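Local coordinates for type IV pilus biogenesis protein PilB (Streptococcus sanguinis, PDB 7B7P), which serves as a minor pilin of type IV pili with a direct role in adhesion, carrying a metal-binding von Willebrand factor A-like module, at residues A[175-180]-A[186-191]. Sequence-based numbering, arbitrary orientation.
Sequences DWDLQG and TGNESR
R191 grips the 175-180 segment through both its backbone and its side chain. Its amide N donates to W176 O at 2.9 Å, almost straight in line with the carbonyl, while its NE reaches D177 O at 2.9 Å. Extended from CG to NE, the chain carries the guanidinium far enough to meet D177 O near its own plane, yet above the plane of that carbonyl. G180 N comes to the same oxygen from the opposite face, closing a type I turn from D177 to G180; glycine suits the last place, where phi is +73°. NH2 adds a weak bond to D177 O.

Both segments belong to the loop between strand 162-169 and helix 191-209 of the von Willebrand factor A-like domain, the region of its MIDAS metal site. Arginine's length and several N-H groups let NH1 also make salt bridges to D284, a magnesium-binding residue, and E376. S190 is the helix N-cap, its hydroxyl short enough to fold back onto D193 N.

Aspartate's two oxygens let D177 face two ways: OD1 takes the backbone N of R181 and, weakly, of Q179, while OD2 lies 3.1 Å from T186 OG1. The threonine hydroxyl, close to its own backbone, accepts from N188 N in an ST turn.

Van der Waals contact is slighter: W176 CE3 lies over one guanidinium face, toward its rim, the planes 81° apart, and L178 CD2 touches R191's aliphatic CG at 4.1 Å.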
ATOM      1  N   ASP A 175      -6.415  20.556  18.740  1.00 70.46           N
ATOM      2  CA  ASP A 175      -7.308  20.651  19.884  1.00 71.85           C
ATOM      3  C   ASP A 175      -8.708  21.105  19.516  1.00 70.67           C
ATOM      4  O   ASP A 175      -9.608  20.990  20.350  1.00 76.48           O
ATOM      5  CB  ASP A 175      -6.765  21.629  20.927  1.00 70.34           C
ATOM      6  CG  ASP A 175      -6.048  20.938  22.038  1.00 72.09           C
ATOM      7  OD1 ASP A 175      -6.315  19.725  22.272  1.00 77.09           O
ATOM      8  OD2 ASP A 175      -5.203  21.613  22.661  1.00 70.44           O
ATOM      9  N   TRP A 176      -8.905  21.664  18.327  1.00 70.75           N
ATOM     10  CA  TRP A 176     -10.241  22.067  17.920  1.00 72.46           C
ATOM     11  C   TRP A 176     -11.008  20.867  17.377  1.00 69.85           C
ATOM     12  O   TRP A 176     -10.459  19.779  17.197  1.00 68.28           O
ATOM     13  CB  TRP A 176     -10.191  23.169  16.867  1.00 68.93           C
ATOM     14  CG  TRP A 176      -9.193  24.223  17.118  1.00 75.46           C
ATOM     15  CD1 TRP A 176      -8.800  24.731  18.331  1.00 77.22           C
ATOM     16  CD2 TRP A 176      -8.460  24.945  16.121  1.00 82.33           C
ATOM     17  NE1 TRP A 176      -7.855  25.714  18.148  1.00 81.19           N
ATOM     18  CE2 TRP A 176      -7.628  25.865  16.800  1.00 84.53           C
ATOM     19  CE3 TRP A 176      -8.414  24.893  14.719  1.00 76.33           C
ATOM     20  CZ2 TRP A 176      -6.759  26.726  16.118  1.00 80.00           C
ATOM     21  CZ3 TRP A 176      -7.561  25.756  14.047  1.00 74.60           C
ATOM     22  CH2 TRP A 176      -6.745  26.660  14.748  1.00 81.53           C
ATOM     23  N   ASP A 177     -12.303  21.071  17.118  1.00 69.89           N
ATOM     24  CA  ASP A 177     -13.070  20.000  16.499  1.00 69.10           C
ATOM     25  C   ASP A 177     -12.840  20.026  14.986  1.00 67.54           C
ATOM     26  O   ASP A 177     -12.169  20.918  14.442  1.00 67.58           O
ATOM     27  CB  ASP A 177     -14.553  20.085  16.901  1.00 74.80           C
ATOM     28  CG  ASP A 177     -15.347  21.215  16.192  1.00 80.99           C
ATOM     29  OD1 ASP A 177     -14.873  21.889  15.233  1.00 77.05           O
ATOM     30  OD2 ASP A 177     -16.498  21.440  16.636  1.00 81.75           O
ATOM     31  N   LEU A 178     -13.410  19.032  14.304  1.00 65.90           N
ATOM     32  CA  LEU A 178     -13.175  18.868  12.876  1.00 67.49           C
ATOM     33  C   LEU A 178     -13.542  20.117  12.083  1.00 68.48           C
ATOM     34  O   LEU A 178     -12.952  20.363  11.026  1.00 66.88           O
ATOM     35  CB  LEU A 178     -13.941  17.659  12.361  1.00 66.22           C
ATOM     36  CG  LEU A 178     -13.045  16.430  12.474  1.00 66.40           C
ATOM     37  CD1 LEU A 178     -13.829  15.143  12.277  1.00 67.68           C
ATOM     38  CD2 LEU A 178     -11.862  16.515  11.502  1.00 69.29           C
ATOM     39  N   GLN A 179     -14.478  20.929  12.582  1.00 69.15           N
ATOM     40  CA  GLN A 179     -14.875  22.170  11.928  1.00 63.16           C
ATOM     41  C   GLN A 179     -14.063  23.374  12.400  1.00 66.26           C
ATOM     42  O   GLN A 179     -14.381  24.504  12.024  1.00 67.47           O
ATOM     43  CB  GLN A 179     -16.369  22.426  12.150  1.00 69.34           C
ATOM     44  CG  GLN A 179     -17.243  21.470  11.402  1.00 67.26           C
ATOM     45  CD  GLN A 179     -17.355  20.120  12.102  1.00 81.88           C
ATOM     46  OE1 GLN A 179     -17.316  19.073  11.449  1.00 86.63           O
ATOM     47  NE2 GLN A 179     -17.494  20.135  13.435  1.00 82.57           N
ATOM     48  N   GLY A 180     -13.030  23.160  13.209  1.00 60.40           N
ATOM     49  CA  GLY A 180     -12.236  24.270  13.692  1.00 64.32           C
ATOM     50  C   GLY A 180     -12.897  25.141  14.736  1.00 72.84           C
ATOM     51  O   GLY A 180     -12.556  26.321  14.853  1.00 69.66           O
ATOM     52  N   THR A 186     -18.849  23.994  21.209  1.00 91.21           N
ATOM     53  CA  THR A 186     -19.549  22.819  20.715  1.00 85.84           C
ATOM     54  C   THR A 186     -19.342  21.687  21.716  1.00 90.42           C
ATOM     55  O   THR A 186     -18.622  21.826  22.705  1.00 94.26           O
ATOM     56  CB  THR A 186     -19.059  22.421  19.315  1.00 89.52           C
ATOM     57  OG1 THR A 186     -17.929  21.539  19.421  1.00 86.79           O
ATOM     58  CG2 THR A 186     -18.692  23.647  18.481  1.00 81.25           C
ATOM     59  N   GLY A 187     -19.980  20.551  21.479  1.00 85.18           N
ATOM     60  CA  GLY A 187     -19.782  19.432  22.377  1.00 84.87           C
ATOM     61  C   GLY A 187     -18.808  18.398  21.880  1.00 88.97           C
ATOM     62  O   GLY A 187     -18.536  17.422  22.589  1.00 81.09           O
ATOM     63  N   ASN A 188     -18.243  18.605  20.693  1.00 89.33           N
ATOM     64  CA  ASN A 188     -17.584  17.547  19.952  1.00 87.14           C
ATOM     65  C   ASN A 188     -16.238  17.189  20.573  1.00 81.41           C
ATOM     66  O   ASN A 188     -15.691  17.904  21.418  1.00 81.29           O
ATOM     67  CB  ASN A 188     -17.406  17.960  18.492  1.00 85.26           C
ATOM     68  CG  ASN A 188     -18.718  18.366  17.843  1.00 88.90           C
ATOM     69  OD1 ASN A 188     -18.851  19.482  17.347  1.00 86.84           O
ATOM     70  ND2 ASN A 188     -19.698  17.460  17.852  1.00 85.10           N
ATOM     71  N   GLU A 189     -15.730  16.035  20.152  1.00 78.77           N
ATOM     72  CA  GLU A 189     -14.356  15.653  20.432  1.00 77.89           C
ATOM     73  C   GLU A 189     -13.390  16.500  19.602  1.00 74.67           C
ATOM     74  O   GLU A 189     -13.742  17.022  18.542  1.00 73.12           O
ATOM     75  CB  GLU A 189     -14.157  14.173  20.113  1.00 79.50           C
ATOM     76  CG  GLU A 189     -15.181  13.243  20.733  1.00 80.64           C
ATOM     77  CD  GLU A 189     -15.157  11.846  20.111  1.00 95.67           C
ATOM     78  OE1 GLU A 189     -15.793  11.646  19.043  1.00 96.05           O
ATOM     79  OE2 GLU A 189     -14.502  10.942  20.687  1.00 93.95           O
ATOM     80  N   SER A 190     -12.169  16.652  20.107  1.00 74.64           N
ATOM     81  CA  SER A 190     -11.104  17.282  19.334  1.00 72.22           C
ATOM     82  C   SER A 190     -10.625  16.353  18.224  1.00 68.91           C
ATOM     83  O   SER A 190     -10.824  15.130  18.260  1.00 70.58           O
ATOM     84  CB  SER A 190      -9.914  17.636  20.229  1.00 69.28           C
ATOM     85  OG  SER A 190      -9.139  16.464  20.463  1.00 69.01           O
ATOM     86  N   ARG A 191      -9.970  16.952  17.227  1.00 66.32           N
ATOM     87  CA  ARG A 191      -9.337  16.162  16.178  1.00 64.74           C
ATOM     88  C   ARG A 191      -8.387  15.142  16.780  1.00 61.01           C
ATOM     89  O   ARG A 191      -8.383  13.972  16.378  1.00 64.57           O
ATOM     90  CB  ARG A 191      -8.596  17.079  15.203  1.00 63.24           C
ATOM     91  CG  ARG A 191      -9.511  18.052  14.485  1.00 65.48           C
ATOM     92  CD  ARG A 191      -8.719  19.129  13.744  1.00 63.99           C
ATOM     93  NE  ARG A 191      -9.599  20.189  13.268  1.00 63.58           N
ATOM     94  CZ  ARG A 191      -9.223  21.169  12.455  1.00 64.36           C
ATOM     95  NH1 ARG A 191      -7.967  21.238  12.009  1.00 64.14           N
ATOM     96  NH2 ARG A 191     -10.102  22.087  12.093  1.00 61.80           N
TER